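Pyruvate formate-lyase 2 (Archaeoglobus fulgidus, PDB 2F3O) is a glycyl radical enzyme of unknown function, related to pyruvate formate-lyase and glycerol dehydratase and probably acting as a lyase. Local coordinates at residues A[660-672]-A[764-776]. Numbering follows the deposited sequence.
Sequences SPSTGMDREGVTA and VQEEVIRRISCRI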
ATOM      1  N   SER A 660      25.703 -35.004  -6.151  1.00 55.77           N
ATOM      2  CA  SER A 660      26.408 -36.229  -6.481  1.00 55.82           C
ATOM      3  C   SER A 660      27.582 -36.406  -5.510  1.00 56.03           C
ATOM      4  O   SER A 660      28.229 -35.425  -5.136  1.00 55.80           O
ATOM      5  CB  SER A 660      26.877 -36.206  -7.943  1.00 55.85           C
ATOM      6  OG  SER A 660      25.840 -35.834  -8.838  1.00 54.90           O
ATOM      7  N   PRO A 661      27.837 -37.659  -5.075  1.00 56.41           N
ATOM      8  CA  PRO A 661      28.881 -38.024  -4.116  1.00 56.62           C
ATOM      9  C   PRO A 661      30.279 -37.651  -4.551  1.00 57.04           C
ATOM     10  O   PRO A 661      30.505 -37.380  -5.732  1.00 56.86           O
ATOM     11  CB  PRO A 661      28.777 -39.550  -4.047  1.00 56.57           C
ATOM     12  CG  PRO A 661      27.978 -39.963  -5.210  1.00 56.03           C
ATOM     13  CD  PRO A 661      27.050 -38.840  -5.471  1.00 56.51           C
ATOM     14  N   SER A 662      31.212 -37.648  -3.603  1.00 57.72           N
ATOM     15  CA  SER A 662      32.605 -37.360  -3.929  1.00 58.63           C
ATOM     16  C   SER A 662      33.203 -38.369  -4.932  1.00 59.31           C
ATOM     17  O   SER A 662      32.689 -39.488  -5.114  1.00 59.42           O
ATOM     18  CB  SER A 662      33.445 -37.277  -2.658  1.00 58.52           C
ATOM     19  OG  SER A 662      33.225 -36.053  -1.987  1.00 58.53           O
ATOM     20  N   THR A 663      34.261 -37.953  -5.609  1.00 59.79           N
ATOM     21  CA  THR A 663      34.865 -38.790  -6.624  1.00 60.42           C
ATOM     22  C   THR A 663      35.471 -40.056  -6.005  1.00 61.15           C
ATOM     23  O   THR A 663      36.312 -39.990  -5.104  1.00 61.12           O
ATOM     24  CB  THR A 663      35.903 -37.990  -7.412  1.00 60.29           C
ATOM     25  OG1 THR A 663      35.246 -36.898  -8.059  1.00 60.16           O
ATOM     26  CG2 THR A 663      36.579 -38.849  -8.453  1.00 60.50           C
ATOM     27  N   GLY A 664      34.981 -41.208  -6.457  1.00 61.97           N
ATOM     28  CA  GLY A 664      35.502 -42.497  -6.021  1.00 62.56           C
ATOM     29  C   GLY A 664      35.132 -42.921  -4.613  1.00 63.11           C
ATOM     30  O   GLY A 664      35.835 -43.718  -4.005  1.00 63.49           O
ATOM     31  N   MET A 665      34.035 -42.392  -4.083  1.00 63.57           N
ATOM     32  CA  MET A 665      33.560 -42.801  -2.762  1.00 63.91           C
ATOM     33  C   MET A 665      32.263 -43.583  -2.900  1.00 64.31           C
ATOM     34  O   MET A 665      31.623 -43.948  -1.906  1.00 64.27           O
ATOM     35  CB  MET A 665      33.334 -41.589  -1.871  1.00 63.69           C
ATOM     36  CG  MET A 665      34.530 -40.712  -1.754  1.00 64.16           C
ATOM     37  SD  MET A 665      35.889 -41.581  -0.983  1.00 64.52           S
ATOM     38  CE  MET A 665      37.267 -40.509  -1.390  1.00 63.65           C
ATOM     39  N   ASP A 666      31.883 -43.838  -4.148  1.00 64.76           N
ATOM     40  CA  ASP A 666      30.634 -44.528  -4.446  1.00 65.19           C
ATOM     41  C   ASP A 666      30.906 -46.010  -4.708  1.00 65.50           C
ATOM     42  O   ASP A 666      30.791 -46.490  -5.838  1.00 65.48           O
ATOM     43  CB  ASP A 666      29.905 -43.850  -5.622  1.00 65.06           C
ATOM     44  CG  ASP A 666      30.849 -43.428  -6.748  1.00 64.87           C
ATOM     45  OD1 ASP A 666      31.603 -42.436  -6.589  1.00 64.21           O
ATOM     46  OD2 ASP A 666      30.815 -44.091  -7.808  1.00 64.93           O
ATOM     47  N   ARG A 667      31.271 -46.721  -3.641  1.00 65.87           N
ATOM     48  CA  ARG A 667      31.699 -48.123  -3.717  1.00 66.24           C
ATOM     49  C   ARG A 667      30.549 -49.118  -3.929  1.00 65.80           C
ATOM     50  O   ARG A 667      30.649 -49.997  -4.785  1.00 65.86           O
ATOM     51  CB  ARG A 667      32.561 -48.487  -2.506  1.00 66.17           C
ATOM     52  CG  ARG A 667      33.913 -47.768  -2.484  1.00 66.82           C
ATOM     53  CD  ARG A 667      34.614 -47.942  -1.133  1.00 67.84           C
ATOM     54  NE  ARG A 667      35.404 -46.766  -0.726  1.00 71.22           N
ATOM     55  CZ  ARG A 667      34.963 -45.772   0.056  1.00 71.12           C
ATOM     56  NH1 ARG A 667      33.715 -45.775   0.530  1.00 71.18           N
ATOM     57  NH2 ARG A 667      35.773 -44.761   0.360  1.00 70.29           N
ATOM     58  N   GLU A 668      29.462 -48.989  -3.169  1.00 65.53           N
ATOM     59  CA  GLU A 668      28.197 -49.602  -3.589  1.00 65.41           C
ATOM     60  C   GLU A 668      27.698 -48.722  -4.716  1.00 65.25           C
ATOM     61  O   GLU A 668      27.802 -47.478  -4.638  1.00 65.37           O
ATOM     62  CB  GLU A 668      27.176 -49.620  -2.467  1.00 65.43           C
ATOM     63  CG  GLU A 668      27.795 -49.706  -1.098  1.00 66.15           C
ATOM     64  CD  GLU A 668      28.394 -51.062  -0.825  1.00 66.72           C
ATOM     65  OE1 GLU A 668      27.827 -52.063  -1.321  1.00 66.85           O
ATOM     66  OE2 GLU A 668      29.423 -51.119  -0.115  1.00 66.58           O
ATOM     67  N   GLY A 669      27.167 -49.349  -5.760  1.00 64.53           N
ATOM     68  CA  GLY A 669      27.144 -48.685  -7.049  1.00 64.00           C
ATOM     69  C   GLY A 669      26.060 -47.693  -7.358  1.00 63.70           C
ATOM     70  O   GLY A 669      25.584 -46.964  -6.495  1.00 63.85           O
ATOM     71  N   VAL A 670      25.669 -47.679  -8.616  1.00 63.29           N
ATOM     72  CA  VAL A 670      24.891 -46.585  -9.156  1.00 62.90           C
ATOM     73  C   VAL A 670      23.448 -46.462  -8.618  1.00 62.74           C
ATOM     74  O   VAL A 670      22.976 -45.334  -8.367  1.00 62.81           O
ATOM     75  CB  VAL A 670      25.025 -46.564 -10.688  1.00 62.82           C
ATOM     76  CG1 VAL A 670      23.725 -46.272 -11.378  1.00 62.73           C
ATOM     77  CG2 VAL A 670      26.101 -45.581 -11.072  1.00 62.97           C
ATOM     78  N   THR A 671      22.783 -47.597  -8.373  1.00 62.11           N
ATOM     79  CA  THR A 671      21.464 -47.575  -7.724  1.00 61.49           C
ATOM     80  C   THR A 671      21.597 -47.015  -6.300  1.00 61.08           C
ATOM     81  O   THR A 671      20.806 -46.176  -5.883  1.00 60.96           O
ATOM     82  CB  THR A 671      20.779 -48.974  -7.744  1.00 61.61           C
ATOM     83  OG1 THR A 671      20.272 -49.242  -9.054  1.00 61.55           O
ATOM     84  CG2 THR A 671      19.623 -49.070  -6.755  1.00 61.85           C
ATOM     85  N   ALA A 672      22.647 -47.424  -5.593  1.00 60.50           N
ATOM     86  CA  ALA A 672      22.918 -46.938  -4.237  1.00 59.80           C
ATOM     87  C   ALA A 672      23.248 -45.439  -4.154  1.00 59.26           C
ATOM     88  O   ALA A 672      23.049 -44.811  -3.106  1.00 59.28           O
ATOM     89  CB  ALA A 672      24.030 -47.761  -3.592  1.00 59.85           C
ATOM     90  N   VAL A 764      39.051 -30.909 -14.724  1.00 63.80           N
ATOM     91  CA  VAL A 764      37.660 -31.298 -14.961  1.00 64.36           C
ATOM     92  C   VAL A 764      37.562 -32.587 -15.776  1.00 65.00           C
ATOM     93  O   VAL A 764      36.761 -33.449 -15.441  1.00 65.29           O
ATOM     94  CB  VAL A 764      36.808 -30.143 -15.552  1.00 64.21           C
ATOM     95  CG1 VAL A 764      35.391 -30.602 -15.853  1.00 63.83           C
ATOM     96  CG2 VAL A 764      36.756 -28.987 -14.577  1.00 64.12           C
ATOM     97  N   GLN A 765      38.411 -32.735 -16.797  1.00 65.56           N
ATOM     98  CA  GLN A 765      38.510 -33.970 -17.593  1.00 65.89           C
ATOM     99  C   GLN A 765      38.834 -35.205 -16.760  1.00 66.32           C
ATOM    100  O   GLN A 765      38.216 -36.267 -16.932  1.00 66.33           O
ATOM    101  CB  GLN A 765      39.591 -33.833 -18.655  1.00 65.98           C
ATOM    102  CG  GLN A 765      39.178 -33.049 -19.873  1.00 65.68           C
ATOM    103  CD  GLN A 765      40.227 -33.083 -20.949  1.00 63.44           C
ATOM    104  OE1 GLN A 765      41.357 -33.500 -20.713  1.00 62.12           O
ATOM    105  NE2 GLN A 765      39.860 -32.642 -22.143  1.00 63.50           N
ATOM    106  N   GLU A 766      39.790 -35.044 -15.848  1.00 66.64           N
ATOM    107  CA  GLU A 766      40.258 -36.128 -14.996  1.00 67.25           C
ATOM    108  C   GLU A 766      39.157 -36.596 -14.069  1.00 67.19           C
ATOM    109  O   GLU A 766      39.068 -37.780 -13.733  1.00 67.29           O
ATOM    110  CB  GLU A 766      41.496 -35.674 -14.206  1.00 67.50           C
ATOM    111  CG  GLU A 766      42.433 -36.785 -13.702  1.00 69.10           C
ATOM    112  CD  GLU A 766      42.955 -37.752 -14.795  1.00 71.32           C
ATOM    113  OE1 GLU A 766      43.317 -38.898 -14.419  1.00 72.54           O
ATOM    114  OE2 GLU A 766      43.017 -37.391 -16.003  1.00 70.73           O
ATOM    115  N   GLU A 767      38.301 -35.650 -13.703  1.00 67.30           N
ATOM    116  CA  GLU A 767      37.129 -35.901 -12.886  1.00 67.47           C
ATOM    117  C   GLU A 767      36.027 -36.695 -13.598  1.00 67.23           C
ATOM    118  O   GLU A 767      35.488 -37.628 -13.023  1.00 66.84           O
ATOM    119  CB  GLU A 767      36.580 -34.578 -12.372  1.00 67.69           C
ATOM    120  CG  GLU A 767      37.241 -34.107 -11.111  1.00 68.87           C
ATOM    121  CD  GLU A 767      36.435 -34.482  -9.897  1.00 70.91           C
ATOM    122  OE1 GLU A 767      35.182 -34.439  -9.977  1.00 71.58           O
ATOM    123  OE2 GLU A 767      37.052 -34.820  -8.865  1.00 72.40           O
ATOM    124  N   VAL A 768      35.694 -36.339 -14.835  1.00 67.33           N
ATOM    125  CA  VAL A 768      34.694 -37.114 -15.577  1.00 67.71           C
ATOM    126  C   VAL A 768      35.183 -38.543 -15.862  1.00 68.15           C
ATOM    127  O   VAL A 768      34.388 -39.492 -15.836  1.00 68.19           O
ATOM    128  CB  VAL A 768      34.137 -36.373 -16.858  1.00 67.69           C
ATOM    129  CG1 VAL A 768      34.979 -35.213 -17.236  1.00 67.36           C
ATOM    130  CG2 VAL A 768      34.001 -37.297 -18.048  1.00 67.32           C
ATOM    131  N   ILE A 769      36.492 -38.700 -16.069  1.00 68.45           N
ATOM    132  CA  ILE A 769      37.071 -40.030 -16.263  1.00 68.66           C
ATOM    133  C   ILE A 769      37.000 -40.874 -14.985  1.00 68.83           C
ATOM    134  O   ILE A 769      36.499 -41.997 -15.023  1.00 68.76           O
ATOM    135  CB  ILE A 769      38.502 -39.962 -16.862  1.00 68.73           C
ATOM    136  CG1 ILE A 769      38.426 -39.680 -18.370  1.00 68.24           C
ATOM    137  CG2 ILE A 769      39.258 -41.271 -16.650  1.00 68.84           C
ATOM    138  CD1 ILE A 769      39.716 -39.162 -18.973  1.00 67.62           C
ATOM    139  N   ARG A 770      37.423 -40.308 -13.853  1.00 68.99           N
ATOM    140  CA  ARG A 770      37.409 -41.034 -12.578  1.00 69.44           C
ATOM    141  C   ARG A 770      36.037 -41.336 -11.973  1.00 69.38           C
ATOM    142  O   ARG A 770      35.930 -42.161 -11.072  1.00 69.61           O
ATOM    143  CB  ARG A 770      38.249 -40.311 -11.541  1.00 69.68           C
ATOM    144  CG  ARG A 770      39.719 -40.430 -11.782  1.00 71.59           C
ATOM    145  CD  ARG A 770      40.484 -39.820 -10.644  1.00 74.39           C
ATOM    146  NE  ARG A 770      41.702 -39.182 -11.129  1.00 77.34           N
ATOM    147  CZ  ARG A 770      42.655 -38.706 -10.337  1.00 78.99           C
ATOM    148  NH1 ARG A 770      42.531 -38.813  -9.019  1.00 79.67           N
ATOM    149  NH2 ARG A 770      43.733 -38.131 -10.859  1.00 78.98           N
ATOM    150  N   ARG A 771      34.991 -40.675 -12.453  1.00 69.41           N
ATOM    151  CA  ARG A 771      33.650 -40.869 -11.893  1.00 69.26           C
ATOM    152  C   ARG A 771      32.814 -41.903 -12.659  1.00 69.35           C
ATOM    153  O   ARG A 771      31.643 -42.127 -12.346  1.00 69.20           O
ATOM    154  CB  ARG A 771      32.921 -39.525 -11.797  1.00 69.11           C
ATOM    155  CG  ARG A 771      33.589 -38.546 -10.838  1.00 68.61           C
ATOM    156  CD  ARG A 771      32.880 -37.206 -10.796  1.00 67.64           C
ATOM    157  NE  ARG A 771      31.539 -37.382 -10.270  1.00 67.02           N
ATOM    158  CZ  ARG A 771      31.233 -37.315  -8.982  1.00 66.60           C
ATOM    159  NH1 ARG A 771      32.171 -37.042  -8.081  1.00 66.24           N
ATOM    160  NH2 ARG A 771      29.983 -37.517  -8.598  1.00 66.72           N
ATOM    161  N   ILE A 772      33.431 -42.523 -13.664  1.00 69.56           N
ATOM    162  CA  ILE A 772      32.790 -43.570 -14.447  1.00 69.70           C
ATOM    163  C   ILE A 772      32.616 -44.800 -13.574  1.00 70.00           C
ATOM    164  O   ILE A 772      33.579 -45.358 -13.046  1.00 69.69           O
ATOM    165  CB  ILE A 772      33.612 -43.913 -15.699  1.00 69.65           C
ATOM    166  CG1 ILE A 772      33.679 -42.704 -16.630  1.00 70.21           C
ATOM    167  CG2 ILE A 772      33.003 -45.074 -16.439  1.00 69.29           C
ATOM    168  CD1 ILE A 772      34.713 -42.814 -17.738  1.00 70.13           C
ATOM    169  N   SER A 773      31.363 -45.194 -13.400  1.00 70.59           N
ATOM    170  CA  SER A 773      31.006 -46.231 -12.455  1.00 71.14           C
ATOM    171  C   SER A 773      30.715 -47.549 -13.168  1.00 71.56           C
ATOM    172  O   SER A 773      30.313 -47.559 -14.335  1.00 71.39           O
ATOM    173  CB  SER A 773      29.806 -45.764 -11.625  1.00 71.10           C
ATOM    174  OG  SER A 773      29.298 -46.768 -10.768  1.00 71.25           O
ATOM    175  N   CYS A 774      30.937 -48.654 -12.447  1.00 72.37           N
ATOM    176  CA  CYS A 774      30.679 -50.026 -12.931  1.00 72.92           C
ATOM    177  C   CYS A 774      29.628 -50.821 -12.145  1.00 72.69           C
ATOM    178  O   CYS A 774      28.891 -51.618 -12.736  1.00 72.59           O
ATOM    179  CB  CYS A 774      31.970 -50.828 -12.961  1.00 72.96           C
ATOM    180  SG  CYS A 774      33.095 -50.179 -14.171  1.00 75.41           S
ATOM    181  N   ARG A 775      29.580 -50.622 -10.822  1.00 72.42           N
ATOM    182  CA  ARG A 775      28.606 -51.317  -9.978  1.00 72.03           C
ATOM    183  C   ARG A 775      27.159 -50.864 -10.274  1.00 71.53           C
ATOM    184  O   ARG A 775      26.906 -49.705 -10.610  1.00 71.00           O
ATOM    185  CB  ARG A 775      28.909 -51.166  -8.469  1.00 72.18           C
ATOM    186  CG  ARG A 775      30.193 -51.746  -7.901  1.00 72.76           C
ATOM    187  CD  ARG A 775      30.119 -53.245  -7.610  1.00 73.57           C
ATOM    188  NE  ARG A 775      31.377 -53.760  -7.047  1.00 76.07           N
ATOM    189  CZ  ARG A 775      32.538 -53.927  -7.713  1.00 77.52           C
ATOM    190  NH1 ARG A 775      32.671 -53.615  -9.009  1.00 77.04           N
ATOM    191  NH2 ARG A 775      33.602 -54.412  -7.067  1.00 77.60           N
ATOM    192  N   ILE A 776      26.243 -51.826 -10.101  1.00 71.25           N
ATOM    193  CA  ILE A 776      24.789 -51.782 -10.375  1.00 70.74           C
ATOM    194  C   ILE A 776      24.366 -51.335 -11.792  1.00 70.19           C
ATOM    195  O   ILE A 776      25.138 -50.844 -12.608  1.00 69.92           O
ATOM    196  CB  ILE A 776      23.917 -51.179  -9.197  1.00 70.86           C
ATOM    197  CG1 ILE A 776      24.681 -51.195  -7.872  1.00 71.13           C
ATOM    198  CG2 ILE A 776      22.643 -52.031  -8.995  1.00 71.07           C
ATOM    199  CD1 ILE A 776      23.925 -50.635  -6.668  1.00 71.08           C
ATOM    200  OXT ILE A 776      23.220 -51.495 -12.194  1.00 69.73           O
TER
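Thr663 and Gly669 each come up against the C-terminal tail, the CA of Thr663 lying 5.8 Å from that of Arg771 and the CA of Gly669 only 4.2 Å from that of Arg775. The 660-672 segment, mostly loop, with a type II beta turn from Ser662 to Met665, runs into helix 670-677 with Gly669 as its N-cap and falls within the glycine-radical region of this pyruvate formate-lyase relative; the partner is the end of helix 762-770 with the residues that finish the chain. Arg771 carries the polar half. Arg771 NH1 and NH2 both donate, end-on, to Pro661 O, each at 2.9 Å, and the acceptor lies just 5° out of the guanidinium plane. Arg771 NH1 also donates to Thr663 OG1 at 3.1 Å, so three bonds, all close to the guanidinium plane, hold the group in its rotation. The chain gets there through a bend at chi3 (64°), which turns the guanidinium toward the loop, beside Asn694 of strand 692-696. Thr663 OG1 in turn donates a hydrogen bond to Glu767 OE2, meeting the carboxylate from above its plane, while CG2 lies against CB of Arg770. A leucine in place of Arg771 would probably leave Pro661 O without both of its donors here and Thr663 OG1 without the donor that pairs with its bond to Glu767. Further along, Val670 N donates to Arg775 O at 3.1 Å, approaching from 56° out of the carbonyl plane. Arg775 CB rests on Gly669 CA, with Ile776 CG1 close by. Val670 CG2 faces Ser773 OG, and strand 692-696 and helix 704-717 also border this valine. Ile776 crosses Thr671 at about a right angle, its CG2 3.7 Å from Thr671 OG1 and its CD1 3.6 Å from Ala672 N.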